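Carbohydrate kinase, FGGY (Novosphingobium aromaticivorans, PDB 3H6E) probably acts as a carbohydrate kinase of the FGGY family, transferring phosphate to a sugar or related substrate. Local coordinates at residues L84-L89 / Y155-F159; T148-Q154 / A164-S170; A204-A210 / V225-L231. All coordinates share one frame; numbering follows the deposited sequence.

Contact 1: L84-L89 / Y155-F159; sequences LTDGRL and YWAWF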
loop_
_atom_site.group_PDB
_atom_site.type_symbol
_atom_site.label_atom_id
_atom_site.label_comp_id
_atom_site.label_asym_id
_atom_site.label_seq_id
_atom_site.Cartn_x
_atom_site.Cartn_y
_atom_site.Cartn_z
ATOM N N LEU A 84 -5.962 11.200 -21.342
ATOM C CA LEU A 84 -5.907 10.904 -22.766
ATOM C C LEU A 84 -6.702 11.944 -23.543
ATOM O O LEU A 84 -7.907 12.081 -23.345
ATOM C CB LEU A 84 -6.474 9.512 -23.050
ATOM C CG LEU A 84 -6.008 8.363 -22.158
ATOM C CD1 LEU A 84 -6.711 7.075 -22.549
ATOM C CD2 LEU A 84 -4.496 8.201 -22.228
ATOM N N THR A 85 -6.022 12.678 -24.418
ATOM C CA THR A 85 -6.690 13.631 -25.297
ATOM C C THR A 85 -6.755 13.060 -26.707
ATOM O O THR A 85 -5.730 12.689 -27.286
ATOM C CB THR A 85 -5.973 14.995 -25.323
ATOM O OG1 THR A 85 -5.622 15.381 -23.990
ATOM C CG2 THR A 85 -6.881 16.060 -25.926
ATOM N N ASP A 86 -7.968 12.980 -27.247
ATOM C CA ASP A 86 -8.191 12.384 -28.563
ATOM C C ASP A 86 -7.576 10.988 -28.685
ATOM O O ASP A 86 -6.948 10.660 -29.692
ATOM C CB ASP A 86 -7.674 13.301 -29.675
ATOM C CG ASP A 86 -8.631 14.434 -29.985
ATOM O OD1 ASP A 86 -9.859 14.219 -29.895
ATOM O OD2 ASP A 86 -8.156 15.540 -30.318
ATOM N N GLY A 87 -7.751 10.176 -27.648
ATOM C CA GLY A 87 -7.361 8.781 -27.701
ATOM C C GLY A 87 -5.878 8.486 -27.584
ATOM O O GLY A 87 -5.448 7.375 -27.887
ATOM N N ARG A 88 -5.092 9.466 -27.156
ATOM C CA ARG A 88 -3.672 9.232 -26.891
ATOM C C ARG A 88 -3.237 9.900 -25.590
ATOM O O ARG A 88 -3.902 10.814 -25.098
ATOM C CB ARG A 88 -2.802 9.738 -28.043
ATOM C CG ARG A 88 -2.573 11.244 -28.023
ATOM C CD ARG A 88 -1.180 11.583 -28.542
ATOM N NE ARG A 88 -1.081 12.963 -29.005
ATOM C CZ ARG A 88 -1.441 13.359 -30.220
ATOM N NH1 ARG A 88 -1.929 12.477 -31.083
ATOM N NH2 ARG A 88 -1.316 14.633 -30.572
ATOM N N LEU A 89 -2.121 9.444 -25.033
ATOM C CA LEU A 89 -1.606 10.038 -23.807
ATOM C C LEU A 89 -1.339 11.533 -23.986
ATOM O O LEU A 89 -0.490 11.935 -24.782
ATOM C CB LEU A 89 -0.337 9.331 -23.339
ATOM C CG LEU A 89 0.206 9.912 -22.031
ATOM C CD1 LEU A 89 -0.759 9.615 -20.883
ATOM C CD2 LEU A 89 1.606 9.391 -21.725
ATOM N N TYR A 155 -3.856 2.599 -16.872
ATOM C CA TYR A 155 -3.272 3.257 -18.033
ATOM C C TYR A 155 -2.533 2.234 -18.874
ATOM O O TYR A 155 -2.547 2.282 -20.106
ATOM C CB TYR A 155 -2.309 4.379 -17.642
ATOM C CG TYR A 155 -1.429 4.757 -18.805
ATOM C CD1 TYR A 155 -1.922 5.530 -19.845
ATOM C CD2 TYR A 155 -0.120 4.298 -18.895
ATOM C CE1 TYR A 155 -1.132 5.860 -20.928
ATOM C CE2 TYR A 155 0.681 4.627 -19.974
ATOM C CZ TYR A 155 0.168 5.409 -20.988
ATOM O OH TYR A 155 0.950 5.747 -22.069
ATOM N N TRP A 156 -1.889 1.301 -18.192
ATOM C CA TRP A 156 -1.079 0.308 -18.863
ATOM C C TRP A 156 -1.943 -0.751 -19.529
ATOM O O TRP A 156 -1.555 -1.331 -20.540
ATOM C CB TRP A 156 -0.074 -0.285 -17.877
ATOM C CG TRP A 156 0.878 0.764 -17.421
ATOM C CD1 TRP A 156 0.930 1.353 -16.190
ATOM C CD2 TRP A 156 1.884 1.403 -18.216
ATOM N NE1 TRP A 156 1.926 2.300 -16.164
ATOM C CE2 TRP A 156 2.525 2.351 -17.396
ATOM C CE3 TRP A 156 2.312 1.255 -19.539
ATOM C CZ2 TRP A 156 3.576 3.147 -17.855
ATOM C CZ3 TRP A 156 3.350 2.046 -19.994
ATOM C CH2 TRP A 156 3.970 2.981 -19.154
ATOM N N ALA A 157 -3.126 -0.981 -18.971
ATOM C CA ALA A 157 -4.078 -1.909 -19.572
ATOM C C ALA A 157 -4.727 -1.310 -20.823
ATOM O O ALA A 157 -5.345 -2.022 -21.602
ATOM C CB ALA A 157 -5.137 -2.337 -18.561
ATOM N N TRP A 158 -4.578 -0.000 -21.009
ATOM C CA TRP A 158 -5.085 0.677 -22.202
ATOM C C TRP A 158 -3.960 0.796 -23.220
ATOM O O TRP A 158 -4.194 0.898 -24.424
ATOM C CB TRP A 158 -5.626 2.062 -21.838
ATOM C CG TRP A 158 -5.734 3.016 -22.994
ATOM C CD1 TRP A 158 -6.857 3.305 -23.718
ATOM C CD2 TRP A 158 -4.681 3.814 -23.552
ATOM N NE1 TRP A 158 -6.566 4.228 -24.695
ATOM C CE2 TRP A 158 -5.238 4.557 -24.615
ATOM C CE3 TRP A 158 -3.320 3.967 -23.261
ATOM C CZ2 TRP A 158 -4.484 5.444 -25.385
ATOM C CZ3 TRP A 158 -2.570 4.851 -24.030
ATOM C CH2 TRP A 158 -3.156 5.576 -25.079
ATOM N N PHE A 159 -2.733 0.788 -22.708
ATOM C CA PHE A 159 -1.531 0.815 -23.528
ATOM C C PHE A 159 -1.468 -0.439 -24.393
ATOM O O PHE A 159 -0.984 -0.402 -25.520
ATOM C CB PHE A 159 -0.304 0.886 -22.615
ATOM C CG PHE A 159 0.998 1.064 -23.340
ATOM C CD1 PHE A 159 1.469 2.332 -23.643
ATOM C CD2 PHE A 159 1.764 -0.035 -23.696
ATOM C CE1 PHE A 159 2.672 2.501 -24.306
ATOM C CE2 PHE A 159 2.967 0.125 -24.359
ATOM C CZ PHE A 159 3.422 1.397 -24.665
#
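Leu84 lays CD1 over one face of the Trp158 indole, and this is the tightly packed half of the contact. The methyl carbon CD1 lies 3.7 Å from the centroid of the five-membered ring and 18° off its normal, which meets the geometry of a CH-pi contact. The other methyl, CD2, sits between the benzo ring of Trp158, 4.1 Å from CH2, and the edge of the Tyr155 ring. Trp158 reaches Leu84 because its CG stands anti to the backbone N (chi1 160°), sending the indole out from helix 152-159 to the hairpin. Leu89 completes the apolar group from the next strand: its side chain crosses that of Tyr155 at about a right angle, CD1 lying 3.8 Å from CE1 and CD2 3.7 Å from OH.

Toward the turn, the solvent side where Gly87 and Arg88 are exposed, the contact thins out. Gly87 O meets Trp158 CZ2 at 3.3 Å, in the plane of the indole and at its rim, while Arg88 starts its side chain away from the helix and touches the indole with its CA, near CH2. Shrinking Trp158 to an alanine is likely to strip Leu84 CD1 of the ring face it rests on and leave a gap beside Gly87 O.

The backbone supplies the frame: Thr85 to Arg88 form a type I' turn, with Arg88 N bonded to Thr85 O at 3.3 Å and a weak return bond from Thr85 N to Arg88 O. The arrangement is that of a beta hairpin with a two-residue type I' turn, strands 81-85 and 88-89, leaning its leucines on the aromatic side of a helix.

Contact 2: T148-Q154 / A164-S170; sequences TLLPWAQ and AVSEVTS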
loop_
_atom_site.group_PDB
_atom_site.type_symbol
_atom_site.label_atom_id
_atom_site.label_comp_id
_atom_site.label_asym_id
_atom_site.label_seq_id
_atom_site.Cartn_x
_atom_site.Cartn_y
_atom_site.Cartn_z
ATOM N N THR A 148 -9.962 12.142 -21.101
ATOM C CA THR A 148 -10.451 10.976 -20.395
ATOM C C THR A 148 -9.476 10.705 -19.264
ATOM O O THR A 148 -8.266 10.677 -19.477
ATOM C CB THR A 148 -10.520 9.752 -21.312
ATOM O OG1 THR A 148 -11.544 9.956 -22.292
ATOM C CG2 THR A 148 -10.829 8.489 -20.502
ATOM N N LEU A 149 -9.996 10.535 -18.056
ATOM C CA LEU A 149 -9.142 10.283 -16.906
ATOM C C LEU A 149 -9.122 8.801 -16.572
ATOM O O LEU A 149 -10.093 8.084 -16.821
ATOM C CB LEU A 149 -9.580 11.122 -15.707
ATOM C CG LEU A 149 -9.257 12.606 -15.879
ATOM C CD1 LEU A 149 -9.754 13.427 -14.698
ATOM C CD2 LEU A 149 -7.759 12.792 -16.078
ATOM N N LEU A 150 -8.014 8.349 -15.998
ATOM C CA LEU A 150 -7.740 6.929 -15.928
ATOM C C LEU A 150 -6.547 6.667 -15.010
ATOM O O LEU A 150 -5.453 7.188 -15.239
ATOM C CB LEU A 150 -7.460 6.428 -17.346
ATOM C CG LEU A 150 -7.379 4.940 -17.657
ATOM C CD1 LEU A 150 -7.545 4.700 -19.143
ATOM C CD2 LEU A 150 -6.059 4.429 -17.204
ATOM N N PRO A 151 -6.755 5.859 -13.960
ATOM C CA PRO A 151 -5.694 5.592 -12.983
ATOM C C PRO A 151 -4.432 5.024 -13.628
ATOM O O PRO A 151 -4.491 4.470 -14.722
ATOM C CB PRO A 151 -6.330 4.550 -12.053
ATOM C CG PRO A 151 -7.798 4.763 -12.193
ATOM C CD PRO A 151 -8.004 5.153 -13.625
ATOM N N TRP A 152 -3.305 5.163 -12.937
ATOM C CA TRP A 152 -1.999 4.734 -13.431
ATOM C C TRP A 152 -1.972 3.257 -13.831
ATOM O O TRP A 152 -1.523 2.908 -14.922
ATOM C CB TRP A 152 -0.948 5.031 -12.361
ATOM C CG TRP A 152 0.453 4.569 -12.654
ATOM C CD1 TRP A 152 1.210 3.726 -11.891
ATOM C CD2 TRP A 152 1.277 4.951 -13.764
ATOM N NE1 TRP A 152 2.447 3.556 -12.459
ATOM C CE2 TRP A 152 2.514 4.295 -13.609
ATOM C CE3 TRP A 152 1.087 5.778 -14.872
ATOM C CZ2 TRP A 152 3.553 4.436 -14.526
ATOM C CZ3 TRP A 152 2.120 5.917 -15.780
ATOM C CH2 TRP A 152 3.336 5.250 -15.601
ATOM N N ALA A 153 -2.465 2.393 -12.951
ATOM C CA ALA A 153 -2.487 0.963 -13.223
ATOM C C ALA A 153 -3.275 0.646 -14.495
ATOM O O ALA A 153 -2.827 -0.133 -15.340
ATOM C CB ALA A 153 -3.069 0.213 -12.035
ATOM N N GLN A 154 -4.452 1.252 -14.621
ATOM C CA GLN A 154 -5.319 1.011 -15.769
ATOM C C GLN A 154 -4.740 1.620 -17.034
ATOM O O GLN A 154 -5.092 1.214 -18.143
ATOM C CB GLN A 154 -6.727 1.560 -15.519
ATOM C CG GLN A 154 -7.559 0.701 -14.593
ATOM C CD GLN A 154 -6.871 0.459 -13.266
ATOM O OE1 GLN A 154 -6.519 -0.672 -12.935
ATOM N NE2 GLN A 154 -6.652 1.529 -12.507
ATOM N N ALA A 164 -9.916 2.281 -22.607
ATOM C CA ALA A 164 -9.748 2.989 -21.351
ATOM C C ALA A 164 -10.766 2.504 -20.325
ATOM O O ALA A 164 -11.954 2.356 -20.629
ATOM C CB ALA A 164 -9.890 4.489 -21.567
ATOM N N VAL A 165 -10.292 2.275 -19.106
ATOM C CA VAL A 165 -11.139 1.821 -18.013
ATOM C C VAL A 165 -10.590 2.342 -16.686
ATOM O O VAL A 165 -9.425 2.724 -16.601
ATOM C CB VAL A 165 -11.232 0.276 -17.996
ATOM C CG1 VAL A 165 -11.501 -0.244 -16.595
ATOM C CG2 VAL A 165 -12.301 -0.210 -18.974
ATOM N N SER A 166 -11.432 2.387 -15.661
ATOM C CA SER A 166 -10.962 2.709 -14.318
ATOM C C SER A 166 -11.165 1.522 -13.388
ATOM O O SER A 166 -11.976 0.639 -13.664
ATOM C CB SER A 166 -11.685 3.941 -13.769
ATOM O OG SER A 166 -11.332 5.103 -14.498
ATOM N N GLU A 167 -10.421 1.500 -12.288
ATOM C CA GLU A 167 -10.584 0.455 -11.282
ATOM C C GLU A 167 -10.668 1.077 -9.887
ATOM O O GLU A 167 -10.018 2.086 -9.606
ATOM C CB GLU A 167 -9.453 -0.574 -11.377
ATOM C CG GLU A 167 -9.749 -1.893 -10.684
ATOM C CD GLU A 167 -9.515 -1.824 -9.188
ATOM O OE1 GLU A 167 -8.645 -1.034 -8.762
ATOM O OE2 GLU A 167 -10.197 -2.558 -8.439
ATOM N N VAL A 168 -11.466 0.469 -9.016
ATOM C CA VAL A 168 -11.850 1.107 -7.758
ATOM C C VAL A 168 -10.726 1.293 -6.724
ATOM O O VAL A 168 -10.716 2.291 -6.004
ATOM C CB VAL A 168 -13.057 0.386 -7.107
ATOM C CG1 VAL A 168 -12.617 -0.886 -6.420
ATOM C CG2 VAL A 168 -13.750 1.306 -6.120
ATOM N N THR A 169 -9.784 0.351 -6.651
ATOM C CA THR A 169 -8.758 0.380 -5.602
ATOM C C THR A 169 -7.774 1.540 -5.726
ATOM O O THR A 169 -7.261 2.023 -4.719
ATOM C CB THR A 169 -7.967 -0.948 -5.505
ATOM O OG1 THR A 169 -7.172 -1.134 -6.685
ATOM C CG2 THR A 169 -8.912 -2.123 -5.331
ATOM N N SER A 170 -7.490 1.968 -6.951
ATOM C CA SER A 170 -6.643 3.136 -7.150
ATOM C C SER A 170 -7.394 4.396 -6.732
ATOM O O SER A 170 -6.806 5.319 -6.177
ATOM C CB SER A 170 -6.183 3.250 -8.604
ATOM O OG SER A 170 -5.164 2.314 -8.905
HETATM O O HOH W 1 -7.791 0.905 -19.041
#
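Leu150 and Ser166 mark the closest approach of the backbones, 5.5 Å between their CA atoms, in two segments that run in roughly the same direction. A water 2.9 Å from Gln154 O, probably donating to it, and weakly bonded to Val165 N, lies between the segments. Leu150, its CG anti to the backbone N (chi1 -169°), sets CD1 3.4 Å from Ala164 CB and brings CG close to Val165 O. Pro151 presents two ring carbons to different partners: CD meets Ser166 OG at 3.4 Å, and CB meets Ser170 CB at 3.7 Å. The aliphatic part of Gln154 packs along the backbone of Val165 to Glu167. Glu167 itself bends away to cap the following helix, where its OE1 takes Thr169 N at 2.8 Å from above the carboxylate plane and Thr169 OG1 on the syn side, two donors that limit its rotation. Ser166 OG finds its polar partner in Ala199 O. The contact thus joins two small sheets: strand 148-151 pairs with strand 81-85, strand 166-167 runs parallel to strand 201-202, and helices 152-159 and 168-171 start from their ends.

Contact 3: A204-A210 / V225-L231; sequences AGDTVGA and VQVLAGL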
loop_
_atom_site.group_PDB
_atom_site.type_symbol
_atom_site.label_atom_id
_atom_site.label_comp_id
_atom_site.label_asym_id
_atom_site.label_seq_id
_atom_site.Cartn_x
_atom_site.Cartn_y
_atom_site.Cartn_z
ATOM N N ALA A 204 -11.286 -5.135 -11.113
ATOM C CA ALA A 204 -9.875 -5.455 -11.344
ATOM C C ALA A 204 -9.642 -6.756 -12.113
ATOM O O ALA A 204 -8.694 -6.863 -12.895
ATOM C CB ALA A 204 -9.116 -5.483 -10.012
ATOM N N GLY A 205 -10.503 -7.743 -11.888
ATOM C CA GLY A 205 -10.354 -9.037 -12.526
ATOM C C GLY A 205 -11.041 -9.153 -13.875
ATOM O O GLY A 205 -10.849 -10.139 -14.590
ATOM N N ASP A 206 -11.851 -8.154 -14.219
ATOM C CA ASP A 206 -12.534 -8.128 -15.507
ATOM C C ASP A 206 -11.523 -8.075 -16.630
ATOM O O ASP A 206 -10.395 -7.638 -16.435
ATOM C CB ASP A 206 -13.460 -6.916 -15.614
ATOM C CG ASP A 206 -14.722 -7.079 -14.803
ATOM O OD1 ASP A 206 -15.070 -8.235 -14.483
ATOM O OD2 ASP A 206 -15.365 -6.053 -14.485
ATOM N N THR A 207 -11.936 -8.521 -17.811
ATOM C CA THR A 207 -11.089 -8.441 -18.991
ATOM C C THR A 207 -11.300 -7.098 -19.673
ATOM O O THR A 207 -12.419 -6.764 -20.068
ATOM C CB THR A 207 -11.406 -9.559 -19.998
ATOM O OG1 THR A 207 -11.247 -10.838 -19.368
ATOM C CG2 THR A 207 -10.475 -9.467 -21.192
ATOM N N VAL A 208 -10.231 -6.323 -19.796
ATOM C CA VAL A 208 -10.300 -5.054 -20.506
ATOM C C VAL A 208 -10.466 -5.327 -21.994
ATOM O O VAL A 208 -11.214 -4.636 -22.686
ATOM C CB VAL A 208 -9.043 -4.197 -20.273
ATOM C CG1 VAL A 208 -9.165 -2.868 -21.006
ATOM C CG2 VAL A 208 -8.834 -3.968 -18.791
ATOM N N GLY A 209 -9.768 -6.346 -22.481
ATOM C CA GLY A 209 -9.886 -6.745 -23.870
ATOM C C GLY A 209 -8.688 -7.530 -24.357
ATOM O O GLY A 209 -7.771 -7.826 -23.592
ATOM N N ALA A 210 -8.699 -7.872 -25.641
ATOM C CA ALA A 210 -7.592 -8.594 -26.250
ATOM C C ALA A 210 -6.429 -7.651 -26.527
ATOM O O ALA A 210 -6.612 -6.444 -26.657
ATOM C CB ALA A 210 -8.042 -9.273 -27.527
ATOM N N VAL A 225 -4.262 -12.929 -26.383
ATOM C CA VAL A 225 -3.894 -12.563 -25.022
ATOM C C VAL A 225 -4.927 -11.600 -24.456
ATOM O O VAL A 225 -5.329 -10.646 -25.124
ATOM C CB VAL A 225 -2.500 -11.906 -24.958
ATOM C CG1 VAL A 225 -2.213 -11.399 -23.549
ATOM C CG2 VAL A 225 -1.430 -12.886 -25.400
ATOM N N GLN A 226 -5.359 -11.861 -23.226
ATOM C CA GLN A 226 -6.352 -11.017 -22.576
ATOM C C GLN A 226 -5.733 -10.138 -21.494
ATOM O O GLN A 226 -4.972 -10.611 -20.653
ATOM C CB GLN A 226 -7.483 -11.865 -21.989
ATOM C CG GLN A 226 -8.267 -12.661 -23.026
ATOM C CD GLN A 226 -8.962 -11.776 -24.051
ATOM O OE1 GLN A 226 -9.261 -12.213 -25.162
ATOM N NE2 GLN A 226 -9.218 -10.528 -23.682
ATOM N N VAL A 227 -6.061 -8.851 -21.525
ATOM C CA VAL A 227 -5.582 -7.929 -20.506
ATOM C C VAL A 227 -6.668 -7.697 -19.464
ATOM O O VAL A 227 -7.835 -7.511 -19.803
ATOM C CB VAL A 227 -5.167 -6.587 -21.113
ATOM C CG1 VAL A 227 -4.536 -5.711 -20.048
ATOM C CG2 VAL A 227 -4.205 -6.803 -22.273
ATOM N N LEU A 228 -6.279 -7.721 -18.193
ATOM C CA LEU A 228 -7.217 -7.466 -17.106
ATOM C C LEU A 228 -7.152 -6.007 -16.676
ATOM O O LEU A 228 -6.181 -5.312 -16.974
ATOM C CB LEU A 228 -6.928 -8.384 -15.920
ATOM C CG LEU A 228 -7.693 -9.712 -15.897
ATOM C CD1 LEU A 228 -7.992 -10.207 -17.304
ATOM C CD2 LEU A 228 -6.936 -10.763 -15.087
ATOM N N ALA A 229 -8.191 -5.545 -15.988
ATOM C CA ALA A 229 -8.227 -4.173 -15.499
ATOM C C ALA A 229 -6.987 -3.879 -14.664
ATOM O O ALA A 229 -6.309 -2.875 -14.873
ATOM C CB ALA A 229 -9.485 -3.932 -14.688
ATOM N N GLY A 230 -6.687 -4.769 -13.727
ATOM C CA GLY A 230 -5.540 -4.592 -12.860
ATOM C C GLY A 230 -5.923 -3.862 -11.590
ATOM O O GLY A 230 -7.107 -3.621 -11.338
ATOM N N LEU A 231 -4.928 -3.496 -10.791
ATOM C CA LEU A 231 -5.197 -2.887 -9.496
ATOM C C LEU A 231 -4.035 -2.075 -8.944
ATOM O O LEU A 231 -2.981 -1.957 -9.566
ATOM C CB LEU A 231 -5.603 -3.959 -8.482
ATOM C CG LEU A 231 -4.788 -5.256 -8.469
ATOM C CD1 LEU A 231 -3.371 -5.024 -7.970
ATOM C CD2 LEU A 231 -5.486 -6.303 -7.620
#
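Opposite the single residue Val227 stand two residues, Val208 and Gly209, which makes a classic beta bulge in an antiparallel pairing whose short strand axes make 155°. Val208 N donates to Val227 O at 2.7 Å, and Val227 N returns a bond of 2.9 Å to Gly209 O that is nearly straight, 178° at the hydrogen. Beyond the paired strands two more main-chain bonds join the segments, Ala229 N to Asp206 O at 3.1 Å and Gly230 N to Ala204 O at 3.0 Å, the latter in the carbonyl plane and on a lone pair. The Asp206 carboxylate is engaged separately, accepting from Arg203 N.

Leu228 reveals how a side chain fits against this backbone. Its CB lies 3.6 Å from Asp206 O; one bond further, CG sits 3.4 Å from Gly205 O and is about equally near Asp206 O. From there CD1 passes Asp206 O to reach Thr207 OG1 at 3.9 Å, and CD2 ends 4.0 Å from Gly205 O. The chain therefore passes close to the carbonyl oxygens of Gly205 and Asp206, while Ile433 of helix 430-433 and Thr71 of strand 71-76 touch it from elsewhere. Val208 behaves differently: with CG1 anti to the backbone N (chi1 -179°), CG2 is left against the backbone of Ala229.

The bonds that hold the segments are all between main-chain atoms, and the side chains mostly lie against main-chain atoms of the other segment, with few apolar pairs. The register thus rests chiefly on backbone conformation, including that of Gly209 and Gly230, where a CB would collide with the carbonyl oxygen of the residue before.

How the contacts relate
Helix 152-159 belongs to contacts 1 and 2 and packs on contact 3. Contacts 1 and 2, with centres about 10 Å apart, both use this helix and the three-stranded sheet of 88-89, 81-85 and 148-151; Leu84 N probably bonds to Thr148 O between them. Their segments alternate along the chain, whereas contact 3 follows both in series. Its centre is about 15 Å from that of contact 1 and about 12 Å from that of contact 2, at the 207-210 edge of the six-stranded sheet. Ala157 packs on Val227 and Leu228, and Ala153 CB lies near Leu231 O, so the helix bridges the two sheets within the N-terminal half of this actin-like kinase.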